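Local coordinates for protein mersacidin decarboxylase (Bacillus sp., PDB 1P3Y) that catalyses the FAD-dependent oxidative decarboxylation of the C-terminal cysteine of the lantibiotic mersacidin to an aminoenethiol residue, at residues Pro115-Asn123 and Ile138-Ile149. Numbering follows the deposited sequence.
Sequences PHNTIFFPN and IEQLRKDGHIVI. With FAD (flavin-adenine dinucleotide), chain B.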
loop_
_atom_site.group_PDB
_atom_site.type_symbol
_atom_site.label_atom_id
_atom_site.label_comp_id
_atom_site.label_asym_id
_atom_site.label_seq_id
_atom_site.Cartn_x
_atom_site.Cartn_y
_atom_site.Cartn_z
ATOM N N PRO A 115 -25.009 3.752 32.021
ATOM C CA PRO A 115 -25.728 4.284 33.187
ATOM C C PRO A 115 -25.613 3.438 34.446
ATOM O O PRO A 115 -25.501 3.971 35.549
ATOM C CB PRO A 115 -27.168 4.360 32.694
ATOM C CG PRO A 115 -27.238 3.234 31.727
ATOM C CD PRO A 115 -25.962 3.427 30.947
ATOM N N HIS A 116 -25.633 2.123 34.273
ATOM C CA HIS A 116 -25.556 1.202 35.397
ATOM C C HIS A 116 -24.147 0.682 35.617
ATOM O O HIS A 116 -23.217 1.028 34.876
ATOM C CB HIS A 116 -26.494 0.034 35.138
ATOM C CG HIS A 116 -27.818 0.453 34.592
ATOM N ND1 HIS A 116 -28.694 1.247 35.301
ATOM C CD2 HIS A 116 -28.395 0.240 33.387
ATOM C CE1 HIS A 116 -29.754 1.505 34.555
ATOM N NE2 HIS A 116 -29.598 0.905 33.389
ATOM N N ASN A 117 -23.996 -0.150 36.642
ATOM C CA ASN A 117 -22.706 -0.749 36.960
ATOM C C ASN A 117 -22.463 -1.871 35.972
ATOM O O ASN A 117 -23.400 -2.347 35.342
ATOM C CB ASN A 117 -22.715 -1.314 38.379
ATOM C CG ASN A 117 -22.616 -0.231 39.437
ATOM O OD1 ASN A 117 -23.085 -0.425 40.563
ATOM N ND2 ASN A 117 -21.989 0.909 39.094
ATOM N N THR A 118 -21.210 -2.303 35.852
ATOM C CA THR A 118 -20.848 -3.368 34.916
ATOM C C THR A 118 -20.467 -4.658 35.638
ATOM O O THR A 118 -19.794 -4.627 36.673
ATOM C CB THR A 118 -19.624 -2.938 34.035
ATOM O OG1 THR A 118 -19.972 -1.791 33.256
ATOM C CG2 THR A 118 -19.179 -4.072 33.107
ATOM N N ILE A 119 -20.880 -5.795 35.088
ATOM C CA ILE A 119 -20.510 -7.062 35.698
ATOM C C ILE A 119 -19.328 -7.628 34.903
ATOM O O ILE A 119 -19.411 -7.760 33.682
ATOM C CB ILE A 119 -21.690 -8.080 35.705
ATOM C CG1 ILE A 119 -21.152 -9.487 35.969
ATOM C CG2 ILE A 119 -22.419 -8.054 34.387
ATOM C CD1 ILE A 119 -22.215 -10.543 36.050
ATOM N N PHE A 120 -18.240 -7.953 35.610
ATOM C CA PHE A 120 -17.024 -8.496 35.008
ATOM C C PHE A 120 -16.826 -9.985 35.235
ATOM O O PHE A 120 -17.096 -10.493 36.318
ATOM C CB PHE A 120 -15.785 -7.812 35.585
ATOM C CG PHE A 120 -15.705 -6.358 35.304
ATOM C CD1 PHE A 120 -16.492 -5.453 36.016
ATOM C CD2 PHE A 120 -14.827 -5.879 34.320
ATOM C CE1 PHE A 120 -16.406 -4.082 35.760
ATOM C CE2 PHE A 120 -14.725 -4.520 34.047
ATOM C CZ PHE A 120 -15.515 -3.613 34.768
ATOM N N PHE A 121 -16.321 -10.674 34.219
ATOM C CA PHE A 121 -16.022 -12.097 34.332
ATOM C C PHE A 121 -14.536 -12.282 34.030
ATOM O O PHE A 121 -14.168 -12.711 32.946
ATOM C CB PHE A 121 -16.838 -12.927 33.340
ATOM C CG PHE A 121 -18.280 -13.091 33.721
ATOM C CD1 PHE A 121 -19.198 -12.063 33.503
ATOM C CD2 PHE A 121 -18.726 -14.299 34.266
ATOM C CE1 PHE A 121 -20.548 -12.235 33.812
ATOM C CE2 PHE A 121 -20.071 -14.487 34.579
ATOM C CZ PHE A 121 -20.992 -13.452 34.350
ATOM N N PRO A 122 -13.662 -11.958 34.995
ATOM C CA PRO A 122 -12.217 -12.096 34.805
ATOM C C PRO A 122 -11.765 -13.479 34.367
ATOM O O PRO A 122 -12.389 -14.490 34.686
ATOM C CB PRO A 122 -11.648 -11.718 36.172
ATOM C CG PRO A 122 -12.626 -10.732 36.677
ATOM C CD PRO A 122 -13.956 -11.354 36.306
ATOM N N ASN A 123 -10.646 -13.503 33.656
ATOM C CA ASN A 123 -10.052 -14.725 33.145
ATOM C C ASN A 123 -8.604 -14.393 32.799
ATOM O O ASN A 123 -8.329 -13.490 32.020
ATOM C CB ASN A 123 -10.821 -15.198 31.904
ATOM C CG ASN A 123 -10.190 -16.397 31.258
ATOM O OD1 ASN A 123 -9.239 -16.267 30.495
ATOM N ND2 ASN A 123 -10.700 -17.581 31.569
ATOM N N ILE A 138 -9.670 -5.632 41.657
ATOM C CA ILE A 138 -10.985 -6.287 41.783
ATOM C C ILE A 138 -11.776 -5.657 42.948
ATOM O O ILE A 138 -12.959 -5.294 42.811
ATOM C CB ILE A 138 -10.845 -7.804 42.089
ATOM C CG1 ILE A 138 -10.092 -8.517 40.955
ATOM C CG2 ILE A 138 -12.241 -8.415 42.330
ATOM C CD1 ILE A 138 -10.979 -8.975 39.827
ATOM N N GLU A 139 -11.101 -5.534 44.088
ATOM C CA GLU A 139 -11.709 -4.960 45.268
ATOM C C GLU A 139 -12.217 -3.558 44.965
ATOM O O GLU A 139 -13.404 -3.252 45.182
ATOM C CB GLU A 139 -10.696 -4.950 46.422
ATOM C CG GLU A 139 -11.250 -4.479 47.780
ATOM C CD GLU A 139 -12.625 -5.069 48.115
ATOM O OE1 GLU A 139 -12.843 -6.276 47.825
ATOM O OE2 GLU A 139 -13.478 -4.321 48.674
ATOM N N GLN A 140 -11.338 -2.722 44.418
ATOM C CA GLN A 140 -11.674 -1.339 44.081
ATOM C C GLN A 140 -12.921 -1.239 43.205
ATOM O O GLN A 140 -13.735 -0.330 43.375
ATOM C CB GLN A 140 -10.491 -0.660 43.386
ATOM C CG GLN A 140 -10.682 0.828 43.138
ATOM C CD GLN A 140 -10.752 1.629 44.424
ATOM O OE1 GLN A 140 -9.735 1.880 45.069
ATOM N NE2 GLN A 140 -11.955 2.035 44.803
ATOM N N LEU A 141 -13.034 -2.144 42.237
ATOM C CA LEU A 141 -14.189 -2.184 41.347
ATOM C C LEU A 141 -15.462 -2.469 42.149
ATOM O O LEU A 141 -16.514 -1.848 41.920
ATOM C CB LEU A 141 -13.988 -3.262 40.277
ATOM C CG LEU A 141 -13.040 -2.909 39.123
ATOM C CD1 LEU A 141 -12.663 -4.172 38.361
ATOM C CD2 LEU A 141 -13.720 -1.886 38.200
ATOM N N ARG A 142 -15.362 -3.423 43.077
ATOM C CA ARG A 142 -16.492 -3.773 43.934
ATOM C C ARG A 142 -16.857 -2.555 44.783
ATOM O O ARG A 142 -18.015 -2.124 44.799
ATOM C CB ARG A 142 -16.132 -4.959 44.822
ATOM C CG ARG A 142 -16.427 -6.291 44.171
ATOM C CD ARG A 142 -15.559 -7.400 44.725
ATOM N NE ARG A 142 -15.828 -8.670 44.057
ATOM C CZ ARG A 142 -15.036 -9.734 44.160
ATOM N NH1 ARG A 142 -13.931 -9.668 44.914
ATOM N NH2 ARG A 142 -15.328 -10.848 43.486
ATOM N N LYS A 143 -15.865 -1.990 45.467
ATOM C CA LYS A 143 -16.108 -0.806 46.280
ATOM C C LYS A 143 -16.813 0.255 45.423
ATOM O O LYS A 143 -17.679 0.980 45.915
ATOM C CB LYS A 143 -14.793 -0.236 46.829
ATOM C CG LYS A 143 -15.024 0.915 47.807
ATOM C CD LYS A 143 -13.811 1.838 47.987
ATOM C CE LYS A 143 -13.742 2.938 46.895
ATOM N NZ LYS A 143 -12.561 3.860 47.065
ATOM N N ASP A 144 -16.445 0.333 44.140
ATOM C CA ASP A 144 -17.043 1.305 43.227
ATOM C C ASP A 144 -18.454 0.926 42.794
ATOM O O ASP A 144 -19.168 1.749 42.233
ATOM C CB ASP A 144 -16.177 1.485 41.984
ATOM C CG ASP A 144 -14.921 2.286 42.254
ATOM O OD1 ASP A 144 -14.804 2.872 43.355
ATOM O OD2 ASP A 144 -14.055 2.341 41.347
ATOM N N GLY A 145 -18.851 -0.321 43.037
ATOM C CA GLY A 145 -20.195 -0.736 42.672
ATOM C C GLY A 145 -20.284 -1.798 41.594
ATOM O O GLY A 145 -21.356 -2.340 41.339
ATOM N N HIS A 146 -19.174 -2.115 40.949
ATOM C CA HIS A 146 -19.218 -3.116 39.893
ATOM C C HIS A 146 -19.192 -4.513 40.490
ATOM O O HIS A 146 -18.714 -4.702 41.607
ATOM C CB HIS A 146 -18.031 -2.925 38.924
ATOM C CG HIS A 146 -18.046 -1.605 38.216
ATOM N ND1 HIS A 146 -17.066 -0.648 38.399
ATOM C CD2 HIS A 146 -18.962 -1.053 37.381
ATOM C CE1 HIS A 146 -17.381 0.438 37.714
ATOM N NE2 HIS A 146 -18.528 0.218 37.089
ATOM N N ILE A 147 -19.704 -5.478 39.734
ATOM C CA ILE A 147 -19.738 -6.875 40.148
ATOM C C ILE A 147 -18.607 -7.615 39.439
ATOM O O ILE A 147 -18.352 -7.375 38.247
ATOM C CB ILE A 147 -21.074 -7.532 39.745
ATOM C CG1 ILE A 147 -22.214 -6.840 40.482
ATOM C CG2 ILE A 147 -21.037 -9.054 40.018
ATOM C CD1 ILE A 147 -23.563 -7.272 39.988
ATOM N N VAL A 148 -17.950 -8.524 40.162
ATOM C CA VAL A 148 -16.843 -9.292 39.597
ATOM C C VAL A 148 -16.970 -10.805 39.830
ATOM O O VAL A 148 -16.548 -11.334 40.858
ATOM C CB VAL A 148 -15.504 -8.785 40.166
ATOM C CG1 VAL A 148 -14.358 -9.561 39.581
ATOM C CG2 VAL A 148 -15.354 -7.320 39.868
ATOM N N ILE A 149 -17.565 -11.500 38.870
ATOM C CA ILE A 149 -17.735 -12.941 38.975
ATOM C C ILE A 149 -16.357 -13.586 38.927
ATOM O O ILE A 149 -15.638 -13.484 37.936
ATOM C CB ILE A 149 -18.602 -13.474 37.824
ATOM C CG1 ILE A 149 -19.960 -12.754 37.816
ATOM C CG2 ILE A 149 -18.740 -14.974 37.922
ATOM C CD1 ILE A 149 -20.598 -12.558 39.187
HETATM P PA FAD B . -6.286 -4.240 24.079
HETATM O O1A FAD B . -6.533 -5.356 23.070
HETATM O O2A FAD B . -6.991 -2.914 23.864
HETATM O O5B FAD B . -4.686 -3.900 24.210
HETATM C C5B FAD B . -3.622 -4.785 23.749
HETATM C C4B FAD B . -3.110 -4.394 22.369
HETATM O O4B FAD B . -4.081 -3.597 21.699
HETATM C C3B FAD B . -1.830 -3.540 22.374
HETATM O O3B FAD B . -0.855 -4.327 21.697
HETATM C C2B FAD B . -2.241 -2.279 21.687
HETATM O O2B FAD B . -1.311 -1.546 20.941
HETATM C C1B FAD B . -3.432 -2.706 20.833
HETATM N N9A FAD B . -4.470 -1.696 20.444
HETATM C C8A FAD B . -5.488 -1.003 21.232
HETATM N N7A FAD B . -6.235 -0.168 20.544
HETATM C C5A FAD B . -5.739 -0.265 19.204
HETATM C C6A FAD B . -6.084 0.378 17.951
HETATM N N6A FAD B . -7.084 1.269 17.847
HETATM N N1A FAD B . -5.327 0.043 16.786
HETATM C C2A FAD B . -4.297 -0.856 16.835
HETATM N N3A FAD B . -3.894 -1.547 18.016
HETATM C C4A FAD B . -4.718 -1.133 19.159
HETATM N N1 FAD B . -4.483 -11.137 29.523
HETATM C C2 FAD B . -5.351 -11.445 30.563
HETATM O O2 FAD B . -5.471 -10.665 31.546
HETATM N N3 FAD B . -6.095 -12.634 30.504
HETATM C C4 FAD B . -6.040 -13.603 29.431
HETATM O O4 FAD B . -6.761 -14.672 29.484
HETATM C C4X FAD B . -5.173 -13.258 28.397
HETATM N N5 FAD B . -5.104 -14.176 27.292
HETATM C C5X FAD B . -4.245 -13.832 26.201
HETATM C C6 FAD B . -4.138 -14.706 25.076
HETATM C C7 FAD B . -3.292 -14.427 23.924
HETATM C C7M FAD B . -3.267 -15.446 22.749
HETATM C C8 FAD B . -2.505 -13.173 23.933
HETATM C C8M FAD B . -1.589 -12.746 22.803
HETATM C C9 FAD B . -2.574 -12.282 25.015
HETATM C C9A FAD B . -3.418 -12.562 26.168
HETATM N N10 FAD B . -3.573 -11.696 27.389
HETATM C C10 FAD B . -4.418 -12.031 28.458
HETATM C "C1'" FAD B . -2.814 -10.481 27.418
HETATM C "C2'" FAD B . -3.526 -9.220 27.087
HETATM O "O2'" FAD B . -4.044 -9.345 25.686
HETATM C "C3'" FAD B . -2.608 -8.056 27.132
HETATM O "O3'" FAD B . -2.350 -7.618 28.483
HETATM C "C4'" FAD B . -3.110 -6.811 26.345
HETATM O "O4'" FAD B . -2.067 -5.782 26.432
HETATM C "C5'" FAD B . -4.394 -6.204 26.854
HETATM O "O5'" FAD B . -5.532 -6.846 26.258
HETATM P P FAD B . -6.956 -6.166 26.229
HETATM O O1P FAD B . -7.842 -7.116 25.547
HETATM O O2P FAD B . -7.332 -5.782 27.637
HETATM O O3P FAD B . -6.713 -4.743 25.502
#
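Phe120 and Val148 sit side by side on neighbouring parallel strands, and the Phe120 ring packs between the sheet and Leu141 of helix 132-144, with Leu95 and Thr98 of helix 92-99 also against it. Its backbone N and O both reach across to the neighbouring strand: Phe120 N gives a nearly straight hydrogen bond (173°) to Ile147 O at 2.7 Å, and Phe120 O accepts one from Ile149 N. Followed outward, Phe120 CB packs against Val148 CG2; CG lies beside the backbone N (chi1 -63°), which turns the ring back along the strand toward His146. There Phe120 CD1 skirts Ile147 O, which lies in the ring plane at its edge, and Phe120 CE1 rests 3.7 Å from His146 CB. Phe120 CZ ends 4.2 Å from Leu141 CD2. The Phe120 ring offers its edge to the face of the His146 imidazole in an offset edge-to-face pair, centroids 5.7 Å apart and planes at 78°.

On the face bearing Ile119 and Ile147, Phe121 and Ile149, the latter just past the strand, join the cluster. Ile149 lays CG1 over one face of the Phe121 ring, a CH-pi contact 3.8 Å from the centroid, while Ile119 CD1 meets Ile149 CG1 at 3.6 Å; helix 173-183 covers this group. Beyond Pro122, Asn123 O accepts a hydrogen bond from flavin N3 at 2.8 Å. Gly145 makes the turn from helix to strand with positive phi in a Schellman motif. Strand 119-122, helix 132-144 and strand 147-148, the outermost of this chain's sheet, thus form a beta-alpha-beta crossover of the Rossmann-like flavoprotein fold, with the flavin beyond the C-terminal end of strand 119-122.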